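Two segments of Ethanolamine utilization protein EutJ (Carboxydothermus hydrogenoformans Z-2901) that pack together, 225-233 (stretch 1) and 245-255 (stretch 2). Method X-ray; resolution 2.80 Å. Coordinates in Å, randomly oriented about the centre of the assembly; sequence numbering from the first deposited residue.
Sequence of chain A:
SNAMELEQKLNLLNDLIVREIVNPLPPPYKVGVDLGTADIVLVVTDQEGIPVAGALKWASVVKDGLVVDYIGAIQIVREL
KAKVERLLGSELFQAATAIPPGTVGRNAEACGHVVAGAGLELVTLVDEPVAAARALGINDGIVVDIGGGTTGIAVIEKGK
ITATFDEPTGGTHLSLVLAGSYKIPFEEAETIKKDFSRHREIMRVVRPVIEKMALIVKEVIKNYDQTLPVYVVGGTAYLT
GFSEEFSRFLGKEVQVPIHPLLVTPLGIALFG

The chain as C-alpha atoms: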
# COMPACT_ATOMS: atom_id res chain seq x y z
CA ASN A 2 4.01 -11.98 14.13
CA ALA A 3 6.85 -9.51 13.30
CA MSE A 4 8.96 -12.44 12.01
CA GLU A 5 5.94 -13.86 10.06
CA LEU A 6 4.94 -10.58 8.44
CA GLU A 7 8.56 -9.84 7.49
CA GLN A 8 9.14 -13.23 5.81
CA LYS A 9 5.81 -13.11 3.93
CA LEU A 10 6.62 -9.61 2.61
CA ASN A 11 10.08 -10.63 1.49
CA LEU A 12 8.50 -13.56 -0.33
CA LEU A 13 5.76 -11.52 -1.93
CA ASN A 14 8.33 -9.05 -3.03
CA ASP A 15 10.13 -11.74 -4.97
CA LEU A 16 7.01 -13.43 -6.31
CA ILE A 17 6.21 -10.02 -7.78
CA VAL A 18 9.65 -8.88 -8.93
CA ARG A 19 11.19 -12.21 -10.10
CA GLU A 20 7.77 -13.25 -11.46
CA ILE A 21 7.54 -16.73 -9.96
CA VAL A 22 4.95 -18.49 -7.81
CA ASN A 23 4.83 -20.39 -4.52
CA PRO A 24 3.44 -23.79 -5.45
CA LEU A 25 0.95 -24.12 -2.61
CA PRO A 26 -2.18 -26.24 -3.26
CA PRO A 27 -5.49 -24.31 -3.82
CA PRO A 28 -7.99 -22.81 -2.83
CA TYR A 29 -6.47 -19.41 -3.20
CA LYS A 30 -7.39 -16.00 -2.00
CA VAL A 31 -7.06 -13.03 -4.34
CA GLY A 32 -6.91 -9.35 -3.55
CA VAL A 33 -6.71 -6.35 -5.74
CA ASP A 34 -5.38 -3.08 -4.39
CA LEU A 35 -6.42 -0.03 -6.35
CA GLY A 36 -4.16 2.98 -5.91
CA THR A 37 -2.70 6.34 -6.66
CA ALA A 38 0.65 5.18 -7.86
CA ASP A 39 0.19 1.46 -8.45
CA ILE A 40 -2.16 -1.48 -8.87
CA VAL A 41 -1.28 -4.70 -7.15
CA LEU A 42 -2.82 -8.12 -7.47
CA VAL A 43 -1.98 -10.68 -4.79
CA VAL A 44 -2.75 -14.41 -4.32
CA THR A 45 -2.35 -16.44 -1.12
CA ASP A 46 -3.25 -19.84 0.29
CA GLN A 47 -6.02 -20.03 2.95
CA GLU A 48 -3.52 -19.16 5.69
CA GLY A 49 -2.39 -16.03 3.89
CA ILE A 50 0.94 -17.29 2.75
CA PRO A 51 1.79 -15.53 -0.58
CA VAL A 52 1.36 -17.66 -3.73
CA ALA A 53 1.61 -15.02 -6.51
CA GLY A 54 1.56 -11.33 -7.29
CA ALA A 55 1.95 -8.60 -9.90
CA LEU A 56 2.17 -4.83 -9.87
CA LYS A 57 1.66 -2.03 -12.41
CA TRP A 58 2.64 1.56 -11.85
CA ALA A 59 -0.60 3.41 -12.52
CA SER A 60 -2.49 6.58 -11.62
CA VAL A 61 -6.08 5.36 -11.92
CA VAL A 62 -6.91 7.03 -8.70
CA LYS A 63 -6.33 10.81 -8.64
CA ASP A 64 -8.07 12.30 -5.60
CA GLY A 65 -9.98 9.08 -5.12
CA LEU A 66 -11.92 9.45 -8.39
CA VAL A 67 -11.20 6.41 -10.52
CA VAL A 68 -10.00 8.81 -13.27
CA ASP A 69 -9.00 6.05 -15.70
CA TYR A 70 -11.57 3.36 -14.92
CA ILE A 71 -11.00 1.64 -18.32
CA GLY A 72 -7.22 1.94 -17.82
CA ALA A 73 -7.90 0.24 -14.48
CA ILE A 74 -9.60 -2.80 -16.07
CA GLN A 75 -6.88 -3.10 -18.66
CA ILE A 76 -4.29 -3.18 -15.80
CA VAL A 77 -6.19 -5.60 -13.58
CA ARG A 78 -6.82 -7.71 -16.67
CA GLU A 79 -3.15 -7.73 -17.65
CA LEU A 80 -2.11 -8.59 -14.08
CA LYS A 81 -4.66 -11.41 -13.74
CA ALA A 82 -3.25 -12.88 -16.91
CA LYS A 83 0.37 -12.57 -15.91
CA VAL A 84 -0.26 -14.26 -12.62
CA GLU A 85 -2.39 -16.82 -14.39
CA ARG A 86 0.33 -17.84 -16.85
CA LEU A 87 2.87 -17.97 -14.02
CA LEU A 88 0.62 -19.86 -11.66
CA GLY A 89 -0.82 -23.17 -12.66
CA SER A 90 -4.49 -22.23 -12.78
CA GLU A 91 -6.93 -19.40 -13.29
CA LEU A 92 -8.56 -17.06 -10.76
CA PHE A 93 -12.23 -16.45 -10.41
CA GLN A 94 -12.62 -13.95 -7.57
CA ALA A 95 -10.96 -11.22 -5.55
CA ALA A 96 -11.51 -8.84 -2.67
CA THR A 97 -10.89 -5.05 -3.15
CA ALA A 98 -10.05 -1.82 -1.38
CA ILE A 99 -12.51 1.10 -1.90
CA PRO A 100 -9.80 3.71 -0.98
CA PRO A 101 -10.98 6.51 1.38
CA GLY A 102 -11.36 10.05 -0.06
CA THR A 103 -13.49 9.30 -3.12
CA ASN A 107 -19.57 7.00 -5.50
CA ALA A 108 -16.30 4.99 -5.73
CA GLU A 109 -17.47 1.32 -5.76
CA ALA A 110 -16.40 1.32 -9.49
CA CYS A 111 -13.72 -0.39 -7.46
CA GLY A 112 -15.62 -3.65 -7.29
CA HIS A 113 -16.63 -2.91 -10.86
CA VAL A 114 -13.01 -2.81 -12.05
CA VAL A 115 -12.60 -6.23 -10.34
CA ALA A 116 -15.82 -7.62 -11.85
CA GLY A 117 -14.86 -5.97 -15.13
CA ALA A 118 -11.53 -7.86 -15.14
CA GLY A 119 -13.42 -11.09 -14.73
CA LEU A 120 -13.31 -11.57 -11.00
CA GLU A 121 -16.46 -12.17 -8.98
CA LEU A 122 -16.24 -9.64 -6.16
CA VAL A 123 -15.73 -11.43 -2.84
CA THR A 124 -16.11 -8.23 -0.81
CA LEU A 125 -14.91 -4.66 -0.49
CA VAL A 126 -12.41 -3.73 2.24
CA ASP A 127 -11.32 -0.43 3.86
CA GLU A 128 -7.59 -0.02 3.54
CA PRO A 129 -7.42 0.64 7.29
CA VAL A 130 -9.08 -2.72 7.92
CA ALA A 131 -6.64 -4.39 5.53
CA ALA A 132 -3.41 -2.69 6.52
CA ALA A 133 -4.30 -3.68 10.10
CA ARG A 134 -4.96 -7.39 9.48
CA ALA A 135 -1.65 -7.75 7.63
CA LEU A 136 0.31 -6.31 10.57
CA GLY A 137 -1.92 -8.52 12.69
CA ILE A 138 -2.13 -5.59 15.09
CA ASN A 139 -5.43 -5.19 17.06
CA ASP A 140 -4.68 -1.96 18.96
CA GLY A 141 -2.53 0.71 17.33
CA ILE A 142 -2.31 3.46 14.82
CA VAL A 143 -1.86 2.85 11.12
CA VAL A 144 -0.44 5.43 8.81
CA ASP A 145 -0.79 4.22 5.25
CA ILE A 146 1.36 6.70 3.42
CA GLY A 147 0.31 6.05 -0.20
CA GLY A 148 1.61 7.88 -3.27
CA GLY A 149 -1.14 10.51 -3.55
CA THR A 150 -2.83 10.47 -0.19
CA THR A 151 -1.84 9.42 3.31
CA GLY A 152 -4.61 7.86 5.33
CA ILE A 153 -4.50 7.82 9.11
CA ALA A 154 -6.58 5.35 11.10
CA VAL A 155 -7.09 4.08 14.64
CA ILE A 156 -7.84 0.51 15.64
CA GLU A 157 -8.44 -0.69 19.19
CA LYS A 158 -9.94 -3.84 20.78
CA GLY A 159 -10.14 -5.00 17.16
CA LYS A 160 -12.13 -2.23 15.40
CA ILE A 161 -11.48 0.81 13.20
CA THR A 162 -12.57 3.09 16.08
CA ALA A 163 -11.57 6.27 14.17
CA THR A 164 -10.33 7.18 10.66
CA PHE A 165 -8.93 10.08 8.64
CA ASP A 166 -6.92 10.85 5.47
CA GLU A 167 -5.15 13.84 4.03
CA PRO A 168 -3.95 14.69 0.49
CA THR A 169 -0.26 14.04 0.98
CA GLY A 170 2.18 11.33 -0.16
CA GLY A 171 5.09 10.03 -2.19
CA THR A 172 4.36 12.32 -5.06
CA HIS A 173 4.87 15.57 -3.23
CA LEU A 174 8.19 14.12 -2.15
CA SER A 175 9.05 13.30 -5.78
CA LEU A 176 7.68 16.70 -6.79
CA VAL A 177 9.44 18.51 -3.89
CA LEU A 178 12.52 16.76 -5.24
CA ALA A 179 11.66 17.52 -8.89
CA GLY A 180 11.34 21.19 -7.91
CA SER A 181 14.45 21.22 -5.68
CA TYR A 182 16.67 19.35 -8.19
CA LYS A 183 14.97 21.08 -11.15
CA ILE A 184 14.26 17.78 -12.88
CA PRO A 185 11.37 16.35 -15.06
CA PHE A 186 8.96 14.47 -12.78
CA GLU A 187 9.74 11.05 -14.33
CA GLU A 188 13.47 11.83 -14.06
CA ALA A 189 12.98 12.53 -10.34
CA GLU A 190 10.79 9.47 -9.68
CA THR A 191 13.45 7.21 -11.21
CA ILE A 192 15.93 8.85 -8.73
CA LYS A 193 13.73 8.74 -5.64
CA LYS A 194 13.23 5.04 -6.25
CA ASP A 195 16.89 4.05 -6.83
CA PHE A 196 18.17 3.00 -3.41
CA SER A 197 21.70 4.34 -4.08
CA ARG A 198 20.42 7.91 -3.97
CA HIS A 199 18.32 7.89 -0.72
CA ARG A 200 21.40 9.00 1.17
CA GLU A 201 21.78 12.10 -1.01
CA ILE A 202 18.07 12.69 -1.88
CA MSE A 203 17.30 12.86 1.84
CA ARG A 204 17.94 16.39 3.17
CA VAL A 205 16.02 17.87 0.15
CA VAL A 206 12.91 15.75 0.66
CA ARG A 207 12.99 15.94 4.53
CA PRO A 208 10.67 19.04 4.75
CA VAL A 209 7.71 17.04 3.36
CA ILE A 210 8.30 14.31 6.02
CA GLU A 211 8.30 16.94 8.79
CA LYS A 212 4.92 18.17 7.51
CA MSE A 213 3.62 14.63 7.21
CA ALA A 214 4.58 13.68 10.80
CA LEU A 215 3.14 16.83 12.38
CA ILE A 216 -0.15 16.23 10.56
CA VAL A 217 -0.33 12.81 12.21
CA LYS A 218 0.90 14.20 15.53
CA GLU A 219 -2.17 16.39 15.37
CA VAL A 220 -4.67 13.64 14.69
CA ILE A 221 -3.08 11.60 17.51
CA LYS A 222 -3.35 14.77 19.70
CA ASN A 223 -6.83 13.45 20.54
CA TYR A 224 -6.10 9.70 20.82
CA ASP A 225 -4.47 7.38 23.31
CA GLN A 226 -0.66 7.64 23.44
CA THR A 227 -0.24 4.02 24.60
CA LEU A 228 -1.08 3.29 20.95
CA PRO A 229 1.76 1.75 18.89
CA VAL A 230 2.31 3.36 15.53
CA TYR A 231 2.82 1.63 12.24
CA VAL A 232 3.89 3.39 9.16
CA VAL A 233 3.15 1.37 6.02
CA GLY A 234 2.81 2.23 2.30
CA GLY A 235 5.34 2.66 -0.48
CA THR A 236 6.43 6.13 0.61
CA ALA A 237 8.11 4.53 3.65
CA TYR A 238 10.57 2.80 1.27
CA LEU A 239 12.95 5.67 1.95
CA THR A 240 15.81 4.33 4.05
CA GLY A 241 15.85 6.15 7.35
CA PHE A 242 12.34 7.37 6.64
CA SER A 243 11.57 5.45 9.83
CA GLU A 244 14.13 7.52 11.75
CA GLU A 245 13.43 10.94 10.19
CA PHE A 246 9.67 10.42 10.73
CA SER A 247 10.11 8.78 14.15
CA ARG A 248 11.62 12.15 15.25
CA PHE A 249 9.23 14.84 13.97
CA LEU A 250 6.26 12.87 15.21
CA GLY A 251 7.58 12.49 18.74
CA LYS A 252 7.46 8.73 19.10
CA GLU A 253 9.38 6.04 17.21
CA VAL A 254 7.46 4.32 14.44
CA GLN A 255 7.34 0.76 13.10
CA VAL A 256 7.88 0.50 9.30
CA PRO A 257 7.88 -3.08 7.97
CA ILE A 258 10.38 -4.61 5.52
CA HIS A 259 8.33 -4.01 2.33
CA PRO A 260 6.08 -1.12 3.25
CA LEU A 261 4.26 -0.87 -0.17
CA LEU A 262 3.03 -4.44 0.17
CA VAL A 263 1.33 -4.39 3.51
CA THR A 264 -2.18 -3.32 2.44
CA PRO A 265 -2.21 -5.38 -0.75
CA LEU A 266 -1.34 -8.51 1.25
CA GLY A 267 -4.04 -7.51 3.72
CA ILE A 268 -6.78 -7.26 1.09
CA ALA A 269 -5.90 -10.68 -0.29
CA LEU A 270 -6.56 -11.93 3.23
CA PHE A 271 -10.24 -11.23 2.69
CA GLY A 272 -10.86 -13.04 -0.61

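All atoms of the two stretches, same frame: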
# COMPACT_ATOMS: atom_id res chain seq x y z
N ASP A 225 -5.33 8.11 22.41
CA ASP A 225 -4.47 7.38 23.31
C ASP A 225 -3.00 7.28 22.86
O ASP A 225 -2.71 6.86 21.73
CB ASP A 225 -5.07 5.99 23.50
CG ASP A 225 -4.33 5.16 24.49
OD1 ASP A 225 -3.35 5.67 25.08
OD2 ASP A 225 -4.72 4.00 24.68
N GLN A 226 -2.09 7.67 23.75
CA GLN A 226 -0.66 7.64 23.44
C GLN A 226 0.01 6.29 23.70
O GLN A 226 1.12 6.04 23.20
CB GLN A 226 0.08 8.74 24.21
CG GLN A 226 -0.28 10.15 23.77
CD GLN A 226 -0.05 10.37 22.30
OE1 GLN A 226 -0.97 10.73 21.56
NE2 GLN A 226 1.19 10.14 21.85
N THR A 227 -0.65 5.42 24.47
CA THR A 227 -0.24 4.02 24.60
C THR A 227 -0.11 3.41 23.20
O THR A 227 0.77 2.58 22.95
CB THR A 227 -1.25 3.18 25.41
OG1 THR A 227 -1.67 3.92 26.55
CG2 THR A 227 -0.63 1.88 25.90
N LEU A 228 -0.98 3.85 22.29
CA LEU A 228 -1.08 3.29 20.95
C LEU A 228 0.23 3.22 20.17
O LEU A 228 0.87 4.27 19.92
CB LEU A 228 -2.12 4.04 20.11
CG LEU A 228 -3.60 3.83 20.46
CD1 LEU A 228 -4.44 4.96 19.88
CD2 LEU A 228 -4.09 2.45 20.00
N PRO A 229 0.65 1.98 19.80
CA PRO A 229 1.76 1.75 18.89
C PRO A 229 1.43 2.33 17.54
O PRO A 229 0.27 2.56 17.23
CB PRO A 229 1.85 0.23 18.82
CG PRO A 229 1.30 -0.22 20.13
CD PRO A 229 0.15 0.71 20.36
N VAL A 230 2.45 2.58 16.74
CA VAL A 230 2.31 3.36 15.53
C VAL A 230 3.06 2.71 14.38
O VAL A 230 4.27 2.45 14.46
CB VAL A 230 2.80 4.79 15.77
CG1 VAL A 230 2.88 5.56 14.47
CG2 VAL A 230 1.89 5.46 16.75
N TYR A 231 2.32 2.45 13.31
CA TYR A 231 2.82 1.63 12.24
C TYR A 231 2.76 2.42 10.99
O TYR A 231 1.71 2.87 10.59
CB TYR A 231 1.94 0.41 12.13
CG TYR A 231 1.98 -0.45 13.36
CD1 TYR A 231 2.84 -1.54 13.44
CD2 TYR A 231 1.14 -0.19 14.45
CE1 TYR A 231 2.88 -2.37 14.57
CE2 TYR A 231 1.18 -1.02 15.59
CZ TYR A 231 2.05 -2.11 15.64
OH TYR A 231 2.10 -2.92 16.75
N VAL A 232 3.89 2.62 10.36
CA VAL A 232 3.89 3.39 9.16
C VAL A 232 4.10 2.44 8.00
O VAL A 232 5.17 1.87 7.85
CB VAL A 232 4.95 4.46 9.20
CG1 VAL A 232 5.10 5.12 7.85
CG2 VAL A 232 4.58 5.49 10.26
N VAL A 233 3.07 2.26 7.17
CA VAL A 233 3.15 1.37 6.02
C VAL A 233 2.95 2.19 4.77
O VAL A 233 2.73 3.39 4.88
CB VAL A 233 2.10 0.26 6.10
CG1 VAL A 233 2.25 -0.51 7.39
CG2 VAL A 233 0.73 0.84 5.98
N GLU A 245 13.85 9.56 10.45
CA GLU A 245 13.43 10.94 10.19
C GLU A 245 11.97 11.20 10.67
O GLU A 245 11.71 12.12 11.45
CB GLU A 245 13.62 11.29 8.72
N PHE A 246 11.05 10.35 10.26
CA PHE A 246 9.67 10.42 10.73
C PHE A 246 9.57 10.14 12.24
O PHE A 246 8.89 10.87 12.96
CB PHE A 246 8.81 9.44 9.93
CG PHE A 246 7.34 9.66 10.04
CD1 PHE A 246 6.65 10.35 9.04
CD2 PHE A 246 6.61 9.14 11.10
CE1 PHE A 246 5.25 10.54 9.11
CE2 PHE A 246 5.22 9.32 11.18
CZ PHE A 246 4.54 10.02 10.19
N SER A 247 10.23 9.10 12.73
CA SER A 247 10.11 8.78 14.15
C SER A 247 10.43 10.01 15.02
O SER A 247 9.86 10.16 16.11
CB SER A 247 10.95 7.59 14.52
N ARG A 248 11.30 10.90 14.54
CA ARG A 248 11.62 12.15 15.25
C ARG A 248 10.45 13.12 15.23
O ARG A 248 9.77 13.26 16.26
CB ARG A 248 12.88 12.83 14.68
N PHE A 249 10.19 13.74 14.08
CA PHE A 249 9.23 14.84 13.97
C PHE A 249 7.89 14.55 14.58
O PHE A 249 7.19 15.46 15.02
CB PHE A 249 9.04 15.27 12.53
CG PHE A 249 10.29 15.68 11.86
CD1 PHE A 249 10.88 16.90 12.14
CD2 PHE A 249 10.90 14.85 10.93
CE1 PHE A 249 12.07 17.30 11.51
CE2 PHE A 249 12.09 15.22 10.28
CZ PHE A 249 12.68 16.45 10.57
N LEU A 250 7.52 13.28 14.61
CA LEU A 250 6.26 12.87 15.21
C LEU A 250 6.33 12.97 16.74
O LEU A 250 5.39 13.45 17.39
CB LEU A 250 5.86 11.47 14.76
CG LEU A 250 4.64 10.91 15.48
CD1 LEU A 250 3.35 11.46 14.91
CD2 LEU A 250 4.64 9.40 15.42
N GLY A 251 7.44 12.51 17.30
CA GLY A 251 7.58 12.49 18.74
C GLY A 251 7.85 11.09 19.24
O GLY A 251 8.73 10.91 20.07
N LYS A 252 7.10 10.10 18.77
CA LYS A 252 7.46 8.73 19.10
C LYS A 252 7.97 7.93 17.91
O LYS A 252 7.67 8.27 16.75
CB LYS A 252 6.38 7.97 19.90
CG LYS A 252 4.94 8.16 19.46
CD LYS A 252 4.00 7.56 20.53
CE LYS A 252 2.65 7.11 19.96
NZ LYS A 252 1.64 8.21 19.72
N GLU A 253 8.78 6.91 18.22
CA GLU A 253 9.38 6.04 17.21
C GLU A 253 8.28 5.28 16.49
O GLU A 253 7.24 4.98 17.08
CB GLU A 253 10.41 5.07 17.85
N VAL A 254 8.50 4.99 15.22
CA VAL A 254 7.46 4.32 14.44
C VAL A 254 7.95 2.96 13.97
O VAL A 254 9.14 2.75 13.83
CB VAL A 254 6.95 5.20 13.23
CG1 VAL A 254 6.39 6.54 13.75
CG2 VAL A 254 8.03 5.43 12.16
N GLN A 255 7.02 2.03 13.75
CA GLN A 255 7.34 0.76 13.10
C GLN A 255 7.02 0.79 11.61
O GLN A 255 5.86 0.94 11.25
CB GLN A 255 6.59 -0.37 13.77
CG GLN A 255 7.19 -0.77 15.11
CD GLN A 255 6.18 -0.65 16.26
OE1 GLN A 255 5.54 0.39 16.42
NE2 GLN A 255 6.04 -1.73 17.06

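The backbone sets the register of this contact. Gln255 pairs with the strand 230-233 through a single bridge to Tyr231, their CA atoms 4.7 Å apart, and uses both of its backbone polar groups to do so. Its N donates to Val230 O at 2.9 Å along a nearly straight line (175°), and its O accepts from Val232 N at 2.7 Å (155°). One residue thus satisfies two strand positions on either side of Tyr231. The same carbonyl also receives a CA-H...O contact, with Tyr231 CA lying 3.3 Å from Gln255 O.

Apolar packing joins the strand to the helix and to Val254 in the loop after it. Val230 and Val232, both at chi1 t, supply the strand's share. Val230 CG1 meets Val254 CG1 at 3.7 Å and reaches Leu250 CD2 at 4.3 Å; Val232 CG2 sits 3.8 Å from Val254 CB and 4.0 Å from Phe246 CE2, approaching that ring obliquely. Val254 therefore touches both strand valines, while Phe246 and Leu250, one helical turn apart, each take one. Tyr231, between them, differs: its CA-to-CB bond points away overall, yet its ring still comes within reach, with CD1 3.9 Å from Gln255 CB.

A long side chain extends the contact beyond the bridge. The CA-to-CB bond of Lys252 points toward the first stretch, and its CE packs 3.7 Å from Val230 CG2 and 3.4 Å from Leu228 O, so its last methylene, CE, lies against the valine while the charged end lies near the exposed Gln226.

The turn before Lys252 has its own rule. Gly251 leaves helical geometry with positive phi, where a CB would be jammed against the carbonyl O of Leu250; the backbone alone calls for glycine here.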